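PDB 3ICJ: uncharacterized metal-dependent hydrolase from Pyrococcus furiosus, which probably hydrolyses carbon-nitrogen bonds other than peptide bonds, as a zinc-binding member of the amidohydrolase family whose substrate is not established. Local coordinates for residues Leu203-Ser206 against Arg207-Asn211; Leu324-Lys328 against Asp329-Glu333. All coordinates share one frame; numbering follows the deposited sequence.

Contact 1: residues Leu203-Ser206 against Arg207-Asn211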
loop_
_atom_site.group_PDB
_atom_site.type_symbol
_atom_site.label_atom_id
_atom_site.label_comp_id
_atom_site.label_asym_id
_atom_site.label_seq_id
_atom_site.Cartn_x
_atom_site.Cartn_y
_atom_site.Cartn_z
ATOM N N LEU A 203 13.890 18.941 -1.928
ATOM C CA LEU A 203 13.579 17.808 -1.055
ATOM C C LEU A 203 13.114 16.572 -1.848
ATOM O O LEU A 203 13.590 15.465 -1.593
ATOM C CB LEU A 203 12.532 18.192 -0.001
ATOM C CG LEU A 203 11.903 17.064 0.830
ATOM C CD1 LEU A 203 12.918 16.332 1.702
ATOM C CD2 LEU A 203 10.845 17.631 1.698
ATOM N N GLU A 204 12.185 16.770 -2.781
ATOM C CA GLU A 204 11.766 15.726 -3.728
ATOM C C GLU A 204 12.945 15.112 -4.485
ATOM O O GLU A 204 13.051 13.894 -4.575
ATOM C CB GLU A 204 10.752 16.269 -4.734
ATOM C CG GLU A 204 9.331 16.392 -4.220
ATOM C CD GLU A 204 8.423 17.155 -5.186
ATOM O OE1 GLU A 204 8.642 17.082 -6.419
ATOM O OE2 GLU A 204 7.487 17.835 -4.712
ATOM N N GLU A 205 13.822 15.963 -5.020
ATOM C CA GLU A 205 15.065 15.532 -5.684
ATOM C C GLU A 205 16.043 14.813 -4.730
ATOM O O GLU A 205 16.654 13.813 -5.117
ATOM C CB GLU A 205 15.735 16.725 -6.394
ATOM C CG GLU A 205 17.206 16.553 -6.803
ATOM C CD GLU A 205 17.422 15.878 -8.166
ATOM O OE1 GLU A 205 18.477 16.146 -8.780
ATOM O OE2 GLU A 205 16.564 15.087 -8.630
ATOM N N SER A 206 16.171 15.316 -3.499
ATOM C CA SER A 206 16.943 14.643 -2.440
ATOM C C SER A 206 16.468 13.212 -2.213
ATOM O O SER A 206 17.296 12.304 -2.159
ATOM C CB SER A 206 16.876 15.396 -1.101
ATOM O OG SER A 206 17.561 16.632 -1.156
ATOM N N ARG A 207 15.158 13.038 -2.087
ATOM C CA ARG A 207 14.532 11.740 -1.927
ATOM C C ARG A 207 14.871 10.844 -3.110
ATOM O O ARG A 207 15.228 9.703 -2.935
ATOM C CB ARG A 207 13.018 11.896 -1.871
ATOM C CG ARG A 207 12.420 12.218 -0.533
ATOM C CD ARG A 207 10.928 11.911 -0.586
ATOM N NE ARG A 207 10.109 12.612 0.392
ATOM C CZ ARG A 207 9.377 13.688 0.128
ATOM N NH1 ARG A 207 9.390 14.232 -1.081
ATOM N NH2 ARG A 207 8.636 14.239 1.083
ATOM N N LYS A 208 14.730 11.376 -4.314
ATOM C CA LYS A 208 14.970 10.624 -5.549
ATOM C C LYS A 208 16.413 10.111 -5.584
ATOM O O LYS A 208 16.639 8.932 -5.876
ATOM C CB LYS A 208 14.656 11.489 -6.775
ATOM C CG LYS A 208 14.908 10.823 -8.132
ATOM C CD LYS A 208 14.894 11.844 -9.270
ATOM C CE LYS A 208 13.611 11.782 -10.071
ATOM N NZ LYS A 208 13.698 10.704 -11.097
ATOM N N ILE A 209 17.370 10.991 -5.252
ATOM C CA ILE A 209 18.793 10.634 -5.242
ATOM C C ILE A 209 19.101 9.590 -4.154
ATOM O O ILE A 209 19.828 8.623 -4.395
ATOM C CB ILE A 209 19.723 11.885 -5.120
ATOM C CG1 ILE A 209 19.628 12.758 -6.385
ATOM C CG2 ILE A 209 21.167 11.458 -4.928
ATOM C CD1 ILE A 209 20.149 14.198 -6.209
ATOM N N ILE A 210 18.519 9.779 -2.976
ATOM C CA ILE A 210 18.623 8.804 -1.891
ATOM C C ILE A 210 18.134 7.408 -2.323
ATOM O O ILE A 210 18.849 6.409 -2.170
ATOM C CB ILE A 210 17.882 9.302 -0.626
ATOM C CG1 ILE A 210 18.698 10.409 0.040
ATOM C CG2 ILE A 210 17.623 8.132 0.356
ATOM C CD1 ILE A 210 17.917 11.296 1.009
ATOM N N ASN A 211 16.943 7.362 -2.912
ATOM C CA ASN A 211 16.315 6.104 -3.321
ATOM C C ASN A 211 16.993 5.394 -4.491
ATOM O O ASN A 211 17.054 4.164 -4.522
ATOM C CB ASN A 211 14.837 6.319 -3.665
ATOM C CG ASN A 211 13.996 6.697 -2.457
ATOM O OD1 ASN A 211 14.368 6.446 -1.307
ATOM N ND2 ASN A 211 12.848 7.310 -2.716
#
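The guanidinium of Arg207 is met on one face by Leu203, whose CG stands 4.1 Å above the plane, nearer the group's border than its middle; the methyl CD2 of the same leucine lies 4.1 Å from Arg207 NH2. At the edge of the group, in its plane, comes the aliphatic CG of Glu204, 3.8 Å from Arg207 NH1. Within this stretch of helix the guanidinium meets carbon atoms rather than a carboxylate. The Glu204 carboxylate runs at only 19° to the guanidinium plane, yet Glu204 OE2 remains 5.5 Å from Arg207 NH1 and makes its salt bridge with Arg201 instead. Arg207 gets this far back because CG is anti to its own carbonyl carbon (chi1 -85°) and the chain is extended from there to NE, which makes a weak hydrogen bond to the Tyr166 hydroxyl. The Leu203 and Glu204 contacts are i to i+4 and i to i+3 packing along helix 200-214, and the helix backbone is regular: Arg207, Lys208, Ile209 and Ile210 donate to the carbonyls of Leu203, Glu204, Glu205 and Ser206 in turn. On a more exposed side of the helix, Glu205 bends at chi2 (86°) and lays its carboxylate against aliphatic carbon: OE1 is 3.6 Å from Ile209 CD1, and OE2 is 3.7 Å from Lys208 CD. Ser206 is buried, and its OG is bonded to Ala202 O one turn earlier. Ile210 CG1 lies 3.2 Å from Ser206 O, which accepts from Ile210 N, and both side chains rest on Phe164 of strand 163-167 and Leu183 of helix 177-183.

Contact 2: residues Leu324-Lys328 against Asp329-Glu333; sequences LVMNK and DEIVE
Asn327 and Glu330 grip each other reciprocally: Asn327 OD1 accepts from Glu330 N at 3.0 Å, nearly along the C=O axis, and Glu330 OE1 accepts from Asn327 N at 2.9 Å with an angle of 165° at the hydrogen. The backbone N-H reaches OE1 on its anti side, 15° out of the carboxylate plane. The two side chains cross at about a right angle, with Glu330 CG 3.3 Å from Asn327 OD1. This is a capping box, with Asn327 as N-cap of helix 328-338. Its CG sits between the backbone N and the carbonyl carbon (chi1 70°), which turns OD1 toward the first turn of the helix. Asn327 O carries the helical bond from Ile331 N, and Val332 N follows on Lys328 O. Farther out, Met326 bends at chi3 and brings CE to 3.5 Å from Glu330 O, while its CB lies 4.3 Å from Ile331 CG1. A water that donates to Asp329 OD2 at 2.7 Å is also weakly bonded by Asn327 ND2. Lys328 NZ is engaged chiefly in a salt bridge by Glu364 of helix 352-365, against which Ile331 also packs; its pairing with Asp329 OD1, at 3.7 Å, is long.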
loop_
_atom_site.group_PDB
_atom_site.type_symbol
_atom_site.label_atom_id
_atom_site.label_comp_id
_atom_site.label_asym_id
_atom_site.label_seq_id
_atom_site.Cartn_x
_atom_site.Cartn_y
_atom_site.Cartn_z
ATOM N N LEU A 324 -1.935 17.348 -13.977
ATOM C CA LEU A 324 -1.928 16.157 -14.799
ATOM C C LEU A 324 -0.481 15.708 -14.912
ATOM O O LEU A 324 0.339 16.422 -15.490
ATOM C CB LEU A 324 -2.500 16.475 -16.177
ATOM C CG LEU A 324 -2.650 15.353 -17.206
ATOM C CD1 LEU A 324 -3.651 14.305 -16.751
ATOM C CD2 LEU A 324 -3.085 15.993 -18.521
ATOM N N VAL A 325 -0.180 14.542 -14.334
ATOM C CA VAL A 325 1.154 13.912 -14.370
ATOM C C VAL A 325 1.365 13.066 -15.639
ATOM O O VAL A 325 2.434 13.125 -16.254
ATOM C CB VAL A 325 1.429 13.063 -13.068
ATOM C CG1 VAL A 325 2.760 12.305 -13.140
ATOM C CG2 VAL A 325 1.405 13.956 -11.825
ATOM N N MET A 326 0.359 12.273 -16.014
ATOM C CA MET A 326 0.361 11.521 -17.279
ATOM C C MET A 326 -1.004 11.644 -17.923
ATOM O O MET A 326 -2.021 11.424 -17.257
ATOM C CB MET A 326 0.614 10.031 -17.050
ATOM C CG MET A 326 2.028 9.612 -16.730
ATOM S SD MET A 326 2.058 7.803 -16.554
ATOM C CE MET A 326 2.266 7.300 -18.220
ATOM N N ASN A 327 -1.034 11.936 -19.222
ATOM C CA ASN A 327 -2.303 12.096 -19.923
ATOM C C ASN A 327 -2.770 10.776 -20.520
ATOM O O ASN A 327 -2.068 9.765 -20.424
ATOM C CB ASN A 327 -2.252 13.239 -20.968
ATOM C CG ASN A 327 -1.372 12.917 -22.188
ATOM O OD1 ASN A 327 -1.235 11.762 -22.614
ATOM N ND2 ASN A 327 -0.800 13.953 -22.768
ATOM N N LYS A 328 -3.940 10.800 -21.155
ATOM C CA LYS A 328 -4.521 9.599 -21.743
ATOM C C LYS A 328 -3.583 8.859 -22.723
ATOM O O LYS A 328 -3.420 7.662 -22.588
ATOM C CB LYS A 328 -5.862 9.908 -22.400
ATOM C CG LYS A 328 -6.579 8.669 -22.928
ATOM C CD LYS A 328 -7.369 8.966 -24.160
ATOM C CE LYS A 328 -6.439 9.296 -25.305
ATOM N NZ LYS A 328 -7.169 9.888 -26.428
ATOM N N ASP A 329 -2.960 9.577 -23.668
ATOM C CA ASP A 329 -2.063 8.968 -24.669
ATOM C C ASP A 329 -0.837 8.304 -24.022
ATOM O O ASP A 329 -0.316 7.299 -24.532
ATOM C CB ASP A 329 -1.544 10.009 -25.676
ATOM C CG ASP A 329 -2.611 10.503 -26.658
ATOM O OD1 ASP A 329 -3.556 9.758 -26.983
ATOM O OD2 ASP A 329 -2.462 11.649 -27.144
ATOM N N GLU A 330 -0.350 8.893 -22.935
ATOM C CA GLU A 330 0.850 8.376 -22.275
ATOM C C GLU A 330 0.539 7.096 -21.506
ATOM O O GLU A 330 1.385 6.192 -21.416
ATOM C CB GLU A 330 1.486 9.443 -21.378
ATOM C CG GLU A 330 1.894 10.711 -22.149
ATOM C CD GLU A 330 2.343 11.852 -21.248
ATOM O OE1 GLU A 330 1.657 12.149 -20.249
ATOM O OE2 GLU A 330 3.375 12.484 -21.561
ATOM N N ILE A 331 -0.676 7.016 -20.971
ATOM C CA ILE A 331 -1.136 5.809 -20.272
ATOM C C ILE A 331 -1.365 4.697 -21.298
ATOM O O ILE A 331 -0.868 3.602 -21.108
ATOM C CB ILE A 331 -2.422 6.050 -19.459
ATOM C CG1 ILE A 331 -2.172 7.081 -18.361
ATOM C CG2 ILE A 331 -2.945 4.744 -18.852
ATOM C CD1 ILE A 331 -3.422 7.553 -17.715
ATOM N N VAL A 332 -2.106 4.989 -22.377
ATOM C CA VAL A 332 -2.336 4.025 -23.471
ATOM C C VAL A 332 -1.020 3.450 -24.027
ATOM O O VAL A 332 -0.929 2.242 -24.258
ATOM C CB VAL A 332 -3.244 4.594 -24.625
ATOM C CG1 VAL A 332 -3.355 3.595 -25.787
ATOM C CG2 VAL A 332 -4.656 4.886 -24.097
ATOM N N GLU A 333 0.002 4.298 -24.177
ATOM C CA GLU A 333 1.342 3.856 -24.638
ATOM C C GLU A 333 1.954 2.771 -23.713
ATOM O O GLU A 333 2.481 1.766 -24.187
ATOM C CB GLU A 333 2.283 5.062 -24.778
ATOM C CG GLU A 333 3.526 4.862 -25.665
ATOM C CD GLU A 333 4.771 4.467 -24.875
ATOM O OE1 GLU A 333 5.763 4.042 -25.512
ATOM O OE2 GLU A 333 4.766 4.575 -23.622
HETATM O O HOH W 1 -1.280 13.776 -26.019
#

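Overall arrangement
Both contacts are local, yet they illustrate how the same short-range spacing serves different places in a fold. Contact 1 lies wholly inside helix 200-214 and is partly buried; its chemistry is repeating backbone bonds plus aliphatic packing around charged groups. Contact 2 is a surface site at the junction between a loop and helix 328-338, where side chains supply the bonds that a helix start lacks. The two share no element: their centres are 24 Å apart and their nearest atoms about 10 Å. Contact 2 comes closer to the zinc site, Val325 lying about 7 Å from His348 between side chains, whereas Arg207 of contact 1 is about 12 Å from His103.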